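PDB 4RNA: papain-like protease from Human betacoronavirus 2c EMC/2012, which acts as a cysteine protease of the papain-like clan, probably cleaving the viral polyprotein as related coronavirus enzymes do. Local coordinates for residues A[90-95]-A[146-151]; A[127-132]-A[178-183]; A[266-271]-A[282-287]; A[291-296]-A[303-308]. One frame throughout, in Å; residues are numbered along the deposited sequence.

Contact 1: residues A[90-95]-A[146-151]; sequences AAVHGW and DSTDFI. With PO4 (phosphate ion), chain C.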
loop_
_atom_site.group_PDB
_atom_site.type_symbol
_atom_site.label_atom_id
_atom_site.label_comp_id
_atom_site.label_asym_id
_atom_site.label_seq_id
_atom_site.Cartn_x
_atom_site.Cartn_y
_atom_site.Cartn_z
ATOM N N ALA A 90 12.141 14.284 4.163
ATOM C CA ALA A 90 12.115 15.734 4.436
ATOM C C ALA A 90 11.073 16.080 5.515
ATOM O O ALA A 90 11.388 16.766 6.479
ATOM C CB ALA A 90 11.852 16.519 3.141
ATOM N N ALA A 91 9.833 15.623 5.358
ATOM C CA ALA A 91 8.782 15.930 6.336
ATOM C C ALA A 91 9.016 15.272 7.716
ATOM O O ALA A 91 8.882 15.918 8.733
ATOM C CB ALA A 91 7.411 15.538 5.794
ATOM N N VAL A 92 9.392 14.001 7.762
ATOM C CA VAL A 92 9.429 13.349 9.094
ATOM C C VAL A 92 10.615 13.913 9.933
ATOM O O VAL A 92 10.677 13.763 11.158
ATOM C CB VAL A 92 9.352 11.798 9.077
ATOM C CG1 VAL A 92 8.210 11.235 8.225
ATOM C CG2 VAL A 92 10.657 11.172 8.715
ATOM N N HIS A 93 11.518 14.617 9.260
ATOM C CA HIS A 93 12.661 15.262 9.916
ATOM C C HIS A 93 12.291 16.237 10.986
ATOM O O HIS A 93 13.015 16.409 11.943
ATOM C CB HIS A 93 13.579 15.940 8.895
ATOM C CG HIS A 93 14.984 15.460 8.994
ATOM N ND1 HIS A 93 15.611 14.843 7.970
ATOM C CD2 HIS A 93 15.846 15.414 10.081
ATOM C CE1 HIS A 93 16.833 14.460 8.372
ATOM N NE2 HIS A 93 16.973 14.809 9.671
ATOM N N GLY A 94 11.158 16.891 10.839
ATOM C CA GLY A 94 10.687 17.769 11.895
ATOM C C GLY A 94 9.894 17.062 13.000
ATOM O O GLY A 94 9.236 17.699 13.799
ATOM N N TRP A 95 9.896 15.735 13.046
ATOM C CA TRP A 95 9.270 15.073 14.173
ATOM C C TRP A 95 10.272 14.880 15.306
ATOM O O TRP A 95 11.476 15.071 15.101
ATOM C CB TRP A 95 8.703 13.728 13.697
ATOM C CG TRP A 95 7.410 13.856 12.902
ATOM C CD1 TRP A 95 6.627 15.007 12.690
ATOM C CD2 TRP A 95 6.698 12.767 12.244
ATOM N NE1 TRP A 95 5.498 14.703 11.938
ATOM C CE2 TRP A 95 5.489 13.362 11.627
ATOM C CE3 TRP A 95 6.942 11.386 12.092
ATOM C CZ2 TRP A 95 4.558 12.584 10.916
ATOM C CZ3 TRP A 95 5.991 10.626 11.378
ATOM C CH2 TRP A 95 4.841 11.204 10.810
ATOM N N ASP A 146 18.844 7.143 15.406
ATOM C CA ASP A 146 18.612 8.049 14.254
ATOM C C ASP A 146 17.426 7.459 13.429
ATOM O O ASP A 146 17.595 6.583 12.629
ATOM C CB ASP A 146 19.912 8.104 13.442
ATOM C CG ASP A 146 19.795 8.913 12.163
ATOM O OD1 ASP A 146 18.869 9.741 11.992
ATOM O OD2 ASP A 146 20.674 8.703 11.297
ATOM N N SER A 147 16.240 7.911 13.705
ATOM C CA SER A 147 15.007 7.190 13.257
ATOM C C SER A 147 14.364 7.744 11.985
ATOM O O SER A 147 13.339 7.220 11.534
ATOM C CB SER A 147 13.918 7.166 14.367
ATOM O OG SER A 147 14.303 6.390 15.502
ATOM N N THR A 148 14.916 8.822 11.442
ATOM C CA THR A 148 14.255 9.478 10.309
ATOM C C THR A 148 14.076 8.531 9.106
ATOM O O THR A 148 12.963 8.382 8.598
ATOM C CB THR A 148 15.029 10.726 9.881
ATOM O OG1 THR A 148 15.063 11.604 11.001
ATOM C CG2 THR A 148 14.328 11.446 8.669
ATOM N N ASP A 149 15.121 7.866 8.676
ATOM C CA ASP A 149 14.939 7.082 7.494
ATOM C C ASP A 149 13.939 5.971 7.727
ATOM O O ASP A 149 13.204 5.603 6.819
ATOM C CB ASP A 149 16.233 6.413 7.070
ATOM C CG ASP A 149 17.191 7.389 6.419
ATOM O OD1 ASP A 149 16.838 8.576 6.292
ATOM O OD2 ASP A 149 18.294 6.978 6.042
ATOM N N PHE A 150 14.005 5.339 8.901
ATOM C CA PHE A 150 13.180 4.142 9.120
ATOM C C PHE A 150 11.699 4.515 9.146
ATOM O O PHE A 150 10.835 3.857 8.575
ATOM C CB PHE A 150 13.584 3.473 10.434
ATOM C CG PHE A 150 12.904 2.153 10.678
ATOM C CD1 PHE A 150 13.187 1.049 9.841
ATOM C CD2 PHE A 150 12.091 1.982 11.768
ATOM C CE1 PHE A 150 12.598 -0.194 10.111
ATOM C CE2 PHE A 150 11.505 0.736 12.054
ATOM C CZ PHE A 150 11.760 -0.342 11.206
ATOM N N ILE A 151 11.416 5.604 9.775
ATOM C CA ILE A 151 10.073 6.070 9.803
ATOM C C ILE A 151 9.613 6.460 8.383
ATOM O O ILE A 151 8.498 6.064 7.990
ATOM C CB ILE A 151 9.896 7.267 10.737
ATOM C CG1 ILE A 151 10.176 6.870 12.197
ATOM C CG2 ILE A 151 8.501 7.801 10.559
ATOM C CD1 ILE A 151 10.488 8.097 13.018
HETATM P P PO4 C . 13.044 11.402 13.877
HETATM O O1 PO4 C . 13.092 12.744 13.142
HETATM O O2 PO4 C . 13.373 10.289 12.910
HETATM O O3 PO4 C . 11.623 11.236 14.394
HETATM O O4 PO4 C . 14.054 11.363 15.021
#

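Contact 2: residues A[127-132]-A[178-183]; sequences DIKFVI and KAELCC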
loop_
_atom_site.group_PDB
_atom_site.type_symbol
_atom_site.label_atom_id
_atom_site.label_comp_id
_atom_site.label_asym_id
_atom_site.label_seq_id
_atom_site.Cartn_x
_atom_site.Cartn_y
_atom_site.Cartn_z
ATOM N N ASP A 127 15.210 -11.433 16.949
ATOM C CA ASP A 127 15.485 -12.404 15.884
ATOM C C ASP A 127 14.859 -12.095 14.526
ATOM O O ASP A 127 14.653 -13.024 13.738
ATOM C CB ASP A 127 15.077 -13.826 16.315
ATOM C CG ASP A 127 15.852 -14.290 17.525
ATOM O OD1 ASP A 127 17.102 -14.308 17.438
ATOM O OD2 ASP A 127 15.217 -14.587 18.568
ATOM N N ILE A 128 14.577 -10.820 14.263
ATOM C CA ILE A 128 14.097 -10.368 12.957
ATOM C C ILE A 128 15.162 -9.537 12.243
ATOM O O ILE A 128 15.972 -8.841 12.885
ATOM C CB ILE A 128 12.821 -9.494 13.048
ATOM C CG1 ILE A 128 13.145 -8.195 13.774
ATOM C CG2 ILE A 128 11.699 -10.280 13.727
ATOM C CD1 ILE A 128 11.981 -7.189 13.775
ATOM N N LYS A 129 15.163 -9.690 10.922
ATOM C CA LYS A 129 16.017 -8.948 10.003
ATOM C C LYS A 129 15.163 -8.635 8.752
ATOM O O LYS A 129 14.350 -9.454 8.346
ATOM C CB LYS A 129 17.217 -9.799 9.588
ATOM C CG LYS A 129 18.297 -9.027 8.849
ATOM C CD LYS A 129 19.433 -9.910 8.316
ATOM C CE LYS A 129 18.957 -10.906 7.264
ATOM N NZ LYS A 129 18.200 -12.002 7.942
ATOM N N PHE A 130 15.374 -7.462 8.161
ATOM C CA PHE A 130 14.638 -7.058 6.970
ATOM C C PHE A 130 15.350 -7.586 5.748
ATOM O O PHE A 130 16.566 -7.504 5.671
ATOM C CB PHE A 130 14.458 -5.531 6.932
ATOM C CG PHE A 130 13.450 -5.063 7.927
ATOM C CD1 PHE A 130 12.094 -5.322 7.710
ATOM C CD2 PHE A 130 13.847 -4.431 9.113
ATOM C CE1 PHE A 130 11.150 -4.948 8.659
ATOM C CE2 PHE A 130 12.915 -4.049 10.066
ATOM C CZ PHE A 130 11.561 -4.317 9.847
ATOM N N VAL A 131 14.595 -8.156 4.822
ATOM C CA VAL A 131 15.217 -8.764 3.642
ATOM C C VAL A 131 15.506 -7.649 2.644
ATOM O O VAL A 131 16.264 -7.835 1.729
ATOM C CB VAL A 131 14.369 -9.889 2.998
ATOM C CG1 VAL A 131 14.056 -10.967 4.024
ATOM C CG2 VAL A 131 13.087 -9.355 2.356
ATOM N N ILE A 132 14.920 -6.469 2.837
ATOM C CA ILE A 132 15.251 -5.299 1.963
ATOM C C ILE A 132 16.432 -4.490 2.578
ATOM O O ILE A 132 16.346 -4.037 3.721
ATOM C CB ILE A 132 14.019 -4.355 1.835
ATOM C CG1 ILE A 132 12.883 -5.069 1.060
ATOM C CG2 ILE A 132 14.429 -3.070 1.089
ATOM C CD1 ILE A 132 11.482 -4.461 1.238
ATOM N N LYS A 178 8.073 -7.714 5.135
ATOM C CA LYS A 178 9.398 -7.436 4.588
ATOM C C LYS A 178 10.536 -7.992 5.418
ATOM O O LYS A 178 11.718 -7.651 5.174
ATOM C CB LYS A 178 9.609 -5.913 4.469
ATOM C CG LYS A 178 8.498 -5.136 3.732
ATOM C CD LYS A 178 8.087 -5.893 2.506
ATOM C CE LYS A 178 7.794 -4.947 1.340
ATOM N NZ LYS A 178 6.572 -4.144 1.617
ATOM N N ALA A 179 10.210 -8.779 6.458
ATOM C CA ALA A 179 11.230 -9.197 7.410
ATOM C C ALA A 179 11.372 -10.701 7.333
ATOM O O ALA A 179 10.529 -11.383 6.747
ATOM C CB ALA A 179 10.877 -8.761 8.842
ATOM N N GLU A 180 12.416 -11.224 7.934
ATOM C CA GLU A 180 12.496 -12.661 8.080
ATOM C C GLU A 180 13.076 -12.977 9.466
ATOM O O GLU A 180 13.763 -12.156 10.113
ATOM C CB GLU A 180 13.353 -13.286 6.981
ATOM C CG GLU A 180 14.849 -13.168 7.281
ATOM C CD GLU A 180 15.750 -13.545 6.108
ATOM O OE1 GLU A 180 16.785 -12.855 5.957
ATOM O OE2 GLU A 180 15.435 -14.506 5.339
ATOM N N LEU A 181 12.755 -14.167 9.926
ATOM C CA LEU A 181 13.133 -14.585 11.252
ATOM C C LEU A 181 14.546 -15.146 11.157
ATOM O O LEU A 181 14.856 -15.840 10.190
ATOM C CB LEU A 181 12.172 -15.705 11.664
ATOM C CG LEU A 181 12.004 -15.853 13.167
ATOM C CD1 LEU A 181 11.443 -14.555 13.760
ATOM C CD2 LEU A 181 11.059 -17.038 13.396
ATOM N N CYS A 182 15.384 -14.879 12.145
ATOM C CA CYS A 182 16.774 -15.400 12.166
ATOM C C CYS A 182 16.894 -16.738 12.903
ATOM O O CYS A 182 17.980 -17.200 13.163
ATOM C CB CYS A 182 17.688 -14.376 12.825
ATOM S SG CYS A 182 17.745 -12.828 11.874
ATOM N N CYS A 183 15.769 -17.337 13.263
ATOM C CA CYS A 183 15.745 -18.625 13.941
ATOM C C CYS A 183 14.584 -19.450 13.339
ATOM O O CYS A 183 13.902 -18.961 12.432
ATOM C CB CYS A 183 15.590 -18.400 15.460
ATOM S SG CYS A 183 14.097 -17.546 16.091
#

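Contact 3: residues A[266-271]-A[282-287]; sequences VAFNVF and VHARLK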
loop_
_atom_site.group_PDB
_atom_site.type_symbol
_atom_site.label_atom_id
_atom_site.label_comp_id
_atom_site.label_asym_id
_atom_site.label_seq_id
_atom_site.Cartn_x
_atom_site.Cartn_y
_atom_site.Cartn_z
ATOM N N VAL A 266 3.683 -9.246 26.921
ATOM C CA VAL A 266 4.676 -8.240 27.314
ATOM C C VAL A 266 4.275 -6.839 26.890
ATOM O O VAL A 266 4.833 -5.854 27.364
ATOM C CB VAL A 266 6.116 -8.618 26.853
ATOM C CG1 VAL A 266 6.508 -10.008 27.401
ATOM C CG2 VAL A 266 6.243 -8.534 25.348
ATOM N N ALA A 267 3.358 -6.721 25.933
ATOM C CA ALA A 267 2.960 -5.429 25.404
ATOM C C ALA A 267 1.699 -5.559 24.555
ATOM O O ALA A 267 1.367 -6.632 24.121
ATOM C CB ALA A 267 4.054 -4.758 24.539
ATOM N N PHE A 268 0.974 -4.452 24.358
ATOM C CA PHE A 268 -0.202 -4.486 23.501
ATOM C C PHE A 268 -0.519 -3.108 22.992
ATOM O O PHE A 268 -0.140 -2.110 23.628
ATOM C CB PHE A 268 -1.431 -5.120 24.228
ATOM C CG PHE A 268 -1.828 -4.407 25.505
ATOM C CD1 PHE A 268 -1.201 -4.709 26.710
ATOM C CD2 PHE A 268 -2.773 -3.428 25.466
ATOM C CE1 PHE A 268 -1.535 -4.087 27.897
ATOM C CE2 PHE A 268 -3.140 -2.792 26.655
ATOM C CZ PHE A 268 -2.525 -3.119 27.866
ATOM N N ASN A 269 -1.224 -3.015 21.857
ATOM C CA ASN A 269 -1.729 -1.690 21.467
ATOM C C ASN A 269 -3.172 -1.476 21.726
ATOM O O ASN A 269 -3.961 -2.425 21.841
ATOM C CB ASN A 269 -1.443 -1.402 19.978
ATOM C CG ASN A 269 0.063 -1.413 19.695
ATOM O OD1 ASN A 269 0.822 -0.822 20.457
ATOM N ND2 ASN A 269 0.492 -2.069 18.588
ATOM N N VAL A 270 -3.551 -0.201 21.809
ATOM C CA VAL A 270 -4.935 0.081 22.145
ATOM C C VAL A 270 -5.369 1.118 21.118
ATOM O O VAL A 270 -4.559 1.974 20.720
ATOM C CB VAL A 270 -5.048 0.669 23.598
ATOM C CG1 VAL A 270 -6.348 1.382 23.797
ATOM C CG2 VAL A 270 -4.878 -0.426 24.645
ATOM N N PHE A 271 -6.606 1.008 20.616
ATOM C CA PHE A 271 -7.160 2.081 19.800
ATOM C C PHE A 271 -8.324 2.697 20.556
ATOM O O PHE A 271 -9.216 1.971 20.984
ATOM C CB PHE A 271 -7.596 1.535 18.443
ATOM C CG PHE A 271 -8.171 2.577 17.485
ATOM C CD1 PHE A 271 -7.347 3.514 16.847
ATOM C CD2 PHE A 271 -9.515 2.593 17.200
ATOM C CE1 PHE A 271 -7.875 4.443 15.961
ATOM C CE2 PHE A 271 -10.044 3.531 16.317
ATOM C CZ PHE A 271 -9.223 4.439 15.689
ATOM N N VAL A 282 -2.528 3.972 21.331
ATOM C CA VAL A 282 -1.662 4.040 22.479
ATOM C C VAL A 282 -0.916 2.719 22.585
ATOM O O VAL A 282 -1.492 1.618 22.399
ATOM C CB VAL A 282 -2.514 4.329 23.751
ATOM C CG1 VAL A 282 -1.647 4.445 25.015
ATOM C CG2 VAL A 282 -3.330 5.599 23.547
ATOM N N HIS A 283 0.381 2.793 22.888
ATOM C CA HIS A 283 1.185 1.581 23.001
ATOM C C HIS A 283 1.389 1.301 24.484
ATOM O O HIS A 283 1.729 2.225 25.229
ATOM C CB HIS A 283 2.544 1.750 22.331
ATOM C CG HIS A 283 3.454 0.522 22.481
ATOM N ND1 HIS A 283 3.263 -0.556 21.778
ATOM C CD2 HIS A 283 4.546 0.278 23.307
ATOM C CE1 HIS A 283 4.183 -1.499 22.064
ATOM N NE2 HIS A 283 4.991 -1.000 23.017
ATOM N N ALA A 284 1.211 0.041 24.910
ATOM C CA ALA A 284 1.304 -0.285 26.328
ATOM C C ALA A 284 2.373 -1.345 26.524
ATOM O O ALA A 284 2.529 -2.301 25.699
ATOM C CB ALA A 284 -0.054 -0.749 26.901
ATOM N N ARG A 285 3.157 -1.179 27.585
ATOM C CA ARG A 285 4.130 -2.244 27.957
ATOM C C ARG A 285 3.955 -2.686 29.401
ATOM O O ARG A 285 3.506 -1.887 30.218
ATOM C CB ARG A 285 5.558 -1.749 27.794
ATOM C CG ARG A 285 5.784 -1.091 26.447
ATOM C CD ARG A 285 7.143 -1.436 26.036
ATOM N NE ARG A 285 7.397 -1.072 24.651
ATOM C CZ ARG A 285 8.629 -0.806 24.235
ATOM N NH1 ARG A 285 9.612 -0.811 25.132
ATOM N NH2 ARG A 285 8.877 -0.493 22.964
ATOM N N LEU A 286 4.291 -3.941 29.681
ATOM C CA LEU A 286 4.199 -4.474 31.031
ATOM C C LEU A 286 5.560 -4.556 31.658
ATOM O O LEU A 286 6.408 -5.388 31.268
ATOM C CB LEU A 286 3.630 -5.884 31.022
ATOM C CG LEU A 286 2.191 -6.147 30.490
ATOM C CD1 LEU A 286 1.541 -7.184 31.379
ATOM C CD2 LEU A 286 1.278 -4.942 30.320
ATOM N N LYS A 287 5.771 -3.756 32.687
ATOM C CA LYS A 287 7.061 -3.732 33.321
ATOM C C LYS A 287 6.889 -3.366 34.764
ATOM O O LYS A 287 6.129 -2.446 35.048
ATOM C CB LYS A 287 7.878 -2.626 32.653
ATOM C CG LYS A 287 9.370 -2.842 32.733
ATOM C CD LYS A 287 10.076 -2.409 31.441
ATOM C CE LYS A 287 10.008 -0.902 31.228
ATOM N NZ LYS A 287 11.088 -0.552 30.240
#

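Contact 4: residues A[291-296]-A[303-308]; sequences ILKFDS and SDWKCK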
loop_
_atom_site.group_PDB
_atom_site.type_symbol
_atom_site.label_atom_id
_atom_site.label_comp_id
_atom_site.label_asym_id
_atom_site.label_seq_id
_atom_site.Cartn_x
_atom_site.Cartn_y
_atom_site.Cartn_z
ATOM N N ILE A 291 1.200 -1.555 34.024
ATOM C CA ILE A 291 0.996 -1.332 32.609
ATOM C C ILE A 291 1.504 0.080 32.360
ATOM O O ILE A 291 0.969 1.038 32.944
ATOM C CB ILE A 291 -0.501 -1.395 32.210
ATOM C CG1 ILE A 291 -1.094 -2.777 32.462
ATOM C CG2 ILE A 291 -0.701 -0.920 30.764
ATOM C CD1 ILE A 291 -2.621 -2.787 32.508
ATOM N N LEU A 292 2.539 0.220 31.513
ATOM C CA LEU A 292 3.008 1.552 31.083
ATOM C C LEU A 292 2.345 1.925 29.769
ATOM O O LEU A 292 2.474 1.189 28.789
ATOM C CB LEU A 292 4.530 1.591 30.904
ATOM C CG LEU A 292 5.522 0.905 31.854
ATOM C CD1 LEU A 292 6.898 1.519 31.667
ATOM C CD2 LEU A 292 5.084 0.974 33.301
ATOM N N LYS A 293 1.632 3.038 29.763
ATOM C CA LYS A 293 0.862 3.494 28.616
ATOM C C LYS A 293 1.623 4.634 27.966
ATOM O O LYS A 293 1.772 5.716 28.552
ATOM C CB LYS A 293 -0.524 4.016 29.033
ATOM C CG LYS A 293 -1.331 3.048 29.895
ATOM C CD LYS A 293 -2.021 3.780 31.063
ATOM C CE LYS A 293 -3.414 4.275 30.735
ATOM N NZ LYS A 293 -4.164 4.471 32.026
ATOM N N PHE A 294 2.108 4.388 26.753
ATOM C CA PHE A 294 2.927 5.337 26.029
ATOM C C PHE A 294 2.060 5.985 24.989
ATOM O O PHE A 294 1.799 5.433 23.881
ATOM C CB PHE A 294 4.092 4.618 25.388
ATOM C CG PHE A 294 5.121 4.137 26.362
ATOM C CD1 PHE A 294 6.130 5.000 26.794
ATOM C CD2 PHE A 294 5.131 2.825 26.813
ATOM C CE1 PHE A 294 7.095 4.571 27.688
ATOM C CE2 PHE A 294 6.093 2.383 27.697
ATOM C CZ PHE A 294 7.094 3.254 28.133
ATOM N N ASP A 295 1.547 7.133 25.355
ATOM C CA ASP A 295 0.644 7.810 24.483
ATOM C C ASP A 295 1.425 8.910 23.787
ATOM O O ASP A 295 1.500 10.059 24.274
ATOM C CB ASP A 295 -0.541 8.371 25.260
ATOM C CG ASP A 295 -1.471 9.170 24.369
ATOM O OD1 ASP A 295 -1.194 9.244 23.149
ATOM O OD2 ASP A 295 -2.460 9.745 24.865
ATOM N N SER A 296 2.028 8.535 22.654
ATOM C CA SER A 296 2.803 9.456 21.806
ATOM C C SER A 296 3.784 10.395 22.555
ATOM O O SER A 296 3.663 11.630 22.476
ATOM C CB SER A 296 1.855 10.230 20.874
ATOM O OG SER A 296 1.275 9.353 19.903
ATOM N N SER A 303 -2.229 -0.597 37.259
ATOM C CA SER A 303 -2.224 -2.094 37.297
ATOM C C SER A 303 -3.449 -2.731 36.602
ATOM O O SER A 303 -3.429 -3.931 36.291
ATOM C CB SER A 303 -2.115 -2.590 38.717
ATOM O OG SER A 303 -3.194 -2.014 39.442
ATOM N N ASP A 304 -4.480 -1.926 36.332
ATOM C CA ASP A 304 -5.743 -2.384 35.703
ATOM C C ASP A 304 -6.240 -1.349 34.749
ATOM O O ASP A 304 -6.320 -0.147 35.082
ATOM C CB ASP A 304 -6.853 -2.638 36.750
ATOM C CG ASP A 304 -6.442 -3.683 37.780
ATOM O OD1 ASP A 304 -5.794 -3.297 38.767
ATOM O OD2 ASP A 304 -6.662 -4.900 37.572
ATOM N N TRP A 305 -6.663 -1.830 33.578
ATOM C CA TRP A 305 -7.067 -0.967 32.490
ATOM C C TRP A 305 -8.104 -1.602 31.628
ATOM O O TRP A 305 -7.873 -2.676 31.030
ATOM C CB TRP A 305 -5.861 -0.586 31.641
ATOM C CG TRP A 305 -6.099 0.552 30.682
ATOM C CD1 TRP A 305 -7.071 1.541 30.737
ATOM C CD2 TRP A 305 -5.267 0.899 29.521
ATOM N NE1 TRP A 305 -6.922 2.425 29.688
ATOM C CE2 TRP A 305 -5.845 2.102 28.940
ATOM C CE3 TRP A 305 -4.107 0.350 28.939
ATOM C CZ2 TRP A 305 -5.291 2.715 27.792
ATOM C CZ3 TRP A 305 -3.554 0.980 27.793
ATOM C CH2 TRP A 305 -4.134 2.123 27.239
ATOM N N LYS A 306 -9.252 -0.926 31.561
ATOM C CA LYS A 306 -10.316 -1.272 30.643
ATOM C C LYS A 306 -10.097 -0.455 29.384
ATOM O O LYS A 306 -10.154 0.766 29.388
ATOM C CB LYS A 306 -11.725 -1.006 31.222
ATOM C CG LYS A 306 -12.835 -1.558 30.310
ATOM C CD LYS A 306 -14.188 -1.699 31.001
ATOM C CE LYS A 306 -14.915 -0.370 31.139
ATOM N NZ LYS A 306 -16.316 -0.564 31.617
ATOM N N CYS A 307 -9.863 -1.152 28.292
ATOM C CA CYS A 307 -9.430 -0.493 27.048
ATOM C C CYS A 307 -9.663 -1.461 25.853
ATOM O O CYS A 307 -9.805 -2.679 26.036
ATOM C CB CYS A 307 -7.938 -0.148 27.150
ATOM S SG CYS A 307 -6.961 -1.666 27.415
ATOM N N LYS A 308 -9.649 -0.894 24.655
ATOM C CA LYS A 308 -9.879 -1.616 23.383
ATOM C C LYS A 308 -8.571 -2.007 22.742
ATOM O O LYS A 308 -7.900 -1.217 22.056
ATOM C CB LYS A 308 -10.682 -0.728 22.445
ATOM C CG LYS A 308 -12.015 -0.283 23.056
ATOM C CD LYS A 308 -12.544 0.881 22.238
ATOM C CE LYS A 308 -14.048 1.017 22.369
ATOM N NZ LYS A 308 -14.452 2.104 21.423
HETATM O O HOH W 1 -6.056 3.011 33.851
#

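Contact 1: residues A[90-95]-A[146-151]
Val92, His93 and Trp95 meet Thr148 and Ile151 where the C-terminal end of helix 81-92 packs against the first turn of helix 148-158, a helix-helix contact within the helical thumb domain of the papain-like protease. Val92 turns its CB toward the partner helix and lays its two methyls on different residues. Val92 CG2 touches Thr148 O at 3.6 Å and Thr148 CG2 at 3.7 Å, the two side chains running alongside in opposing senses, while Val92 CG1 reaches Ile151 CG2. Ala152 and Met155 of helix 148-158 also touch Val92.

Next along the chain, the His93 imidazole crosses the Thr148 side chain at about a right angle. Thr148 CG2, anti to its own backbone N, lies over one face of the His93 ring in a CH-pi contact, 4.0 Å from the centroid and 21° off the normal. A type I turn from Val92 to Trp95, closed by a 2.8 Å bond from Trp95 N to Val92 O, then leads to Trp95, whose CB points toward helix 148-158. Asp110 accepts from the indole N-H, tying the ring to a neighbouring loop.

No hydrogen bond joins the two segments directly. A phosphate ion, probably from the crystallisation liquor, is modelled near the start of helix 148-158, but one of its oxygens comes too close to the backbone and its position is doubtful. The contact closes on apolar packing at the indole, where Trp95 CZ3 lies 3.9 Å from Ile151 CG2.

Contact 2: residues A[127-132]-A[178-183]
Lys129 and Glu180 form a hydrogen-bonded pair at the centre of a small antiparallel sheet in which strand 128-130 meets strand 179-181. This two-stranded ribbon brings together the two segments that flank a mainly helical part of the thumb. Lys129 N gives its hydrogen to Glu180 O at 2.9 Å, and Glu180 N returns one to Lys129 O at 2.7 Å. Further bonds, from Cys182 N to Asp127 O and from Val131 N to Lys178 O, carry the ladder to both ends.

The Lys129 side chain starts with CB against Cys182 SG, 3.8 Å away. CG is anti to the backbone N (chi1 -169°). The bend at chi3 (64°) brings Lys129 CE to 3.2 Å from Glu180 OE1, and a second bend, at chi4, swings NZ to the same oxygen. There Lys129 NZ makes a salt bridge with Glu180 OE1, 2.6 Å long. It approaches OE1 on the anti side, 31° out of the carboxylate plane, and the two side chains run together in one direction. Val131 CG1 packs against Glu180 CB and CD.

The opposite face is apolar: Phe130 sets CD1 3.8 Å from Ala179 CB, and Ile128 lies beside Leu181. Helix 133-143 lies against that face through Phe139, whose ring meets Phe130 edge to face, and Leu135. Ile132, at the N-cap position of this helix, extends CD1 to within 3.7 Å of Lys178 CE.

Contact 3: residues A[266-271]-A[282-287]
The beta hairpin of strands 267-272 and 280-287 belongs to the palm sheet, and in it Phe268 and Val270 face Ala284 and Val282 in antiparallel hydrogen-bonded pairs. Phe268 N gives to Ala284 O while Ala284 N gives back to Phe268 O at 2.8 Å. Val270 and Val282 exchange a second such pair of bonds. Leu286 N also bonds to Val266 O, at 3.1 Å.

On the face carrying Phe268, the phenyl group is bent over the neighbouring strand. Its CG stands between the backbone N and the carbonyl carbon (chi1 58°). Ala284 CB lies over one face of the Phe268 ring in a CH-pi contact, 3.7 Å from the centroid, while Leu286 CD2 comes up to the ring edge at Phe268 CE1, 3.8 Å away. Ile291 of the next strand also packs on Ala284 and Leu286.

The other face bears a polar chain. His283 ND1 donates to Asn269 OD1 over 2.8 Å, close to the plane of the imidazole, although the amide and ring planes are 51° apart. On the ring's other nitrogen, His283 NE2 accepts from Arg285 NE at 2.9 Å in a nearly straight bond (170°) that lies in both planes. The imidazole is thus held at two edge positions, which should fix its rotation. Asn269 ND2 bonds to Asp311 of strand 304-315 and to Thr121; Thr121 and the Met120 carbonyl, which takes Arg285 NH2, tie the hairpin to helix 115-122. Side chains alternate between the two faces, as in any antiparallel beta hairpin, here one of the palm sheet.

Contact 4: residues A[291-296]-A[303-308]
Lys293 lies over Trp305 in a cation-pi arrangement that joins strand 290-294 to strand 304-315 of the palm sheet. The two strands do not pair here: the axes of their short segments 291-294 and 304-308 stay 8.9 Å apart and no hydrogen bond links them directly, so side chains span the distance.

Trp305 CB points toward strand 290-294, and chi1 (-166°) sets CG anti to the backbone N. Lys293 starts with CG anti to its carbonyl carbon and bends at chi2 and chi3 (137° and 91°), and its chain lies over one indole face. Lys293 CG touches Trp305 CZ3 at 3.7 Å. Further out, Lys293 CE stands over the six-membered ring of Trp305, 3.9 Å from its centroid, and Lys293 NZ ends above the five-membered ring at 4.2 Å from that centroid. Methylene and ammonium groups thus share one aromatic surface, the charge over the pyrrole part of the indole. Cys307 CB covers the opposite face, 3.5 Å above the Trp305 plane, leaving the indole sandwiched. Phe268 and Val270 of strand 267-272 also touch the tryptophan.

Ile291 adds an apolar contact near the root of the ring. Its side chain crosses the tryptophan at about a right angle, with Ile291 CD1 4.0 Å from Trp305 CB and CG2 approaching CE3. Ala284 and Leu286 of the adjoining strand 280-287 pack on Ile291 as well.

Beyond the ring, NZ of Lys293 donates to a water molecule over 3.0 Å, and that water makes a weak 3.4 Å bond to Asp304 O.

Contacts 1 and 2 lie in the thumb, with centres 22 Å apart, and their segments alternate along the chain, so the thumb is laced together by crossing connections; they touch where Phe150 packs on Phe130. Contacts 3 and 4 follow later in sequence and share the palm sheet, their centres only about 6 Å apart. Strand 280-287 serves contact 3 and pairs with strand 290-294 of contact 4, while strand 267-272 pairs with strand 304-315. Contacts 1 and 3 stay about 11 Å apart at their nearest atoms. Helix 115-122, touched by side chains of both, ties thumb to palm, consistent with the thumb-palm-fingers architecture of coronavirus papain-like proteases.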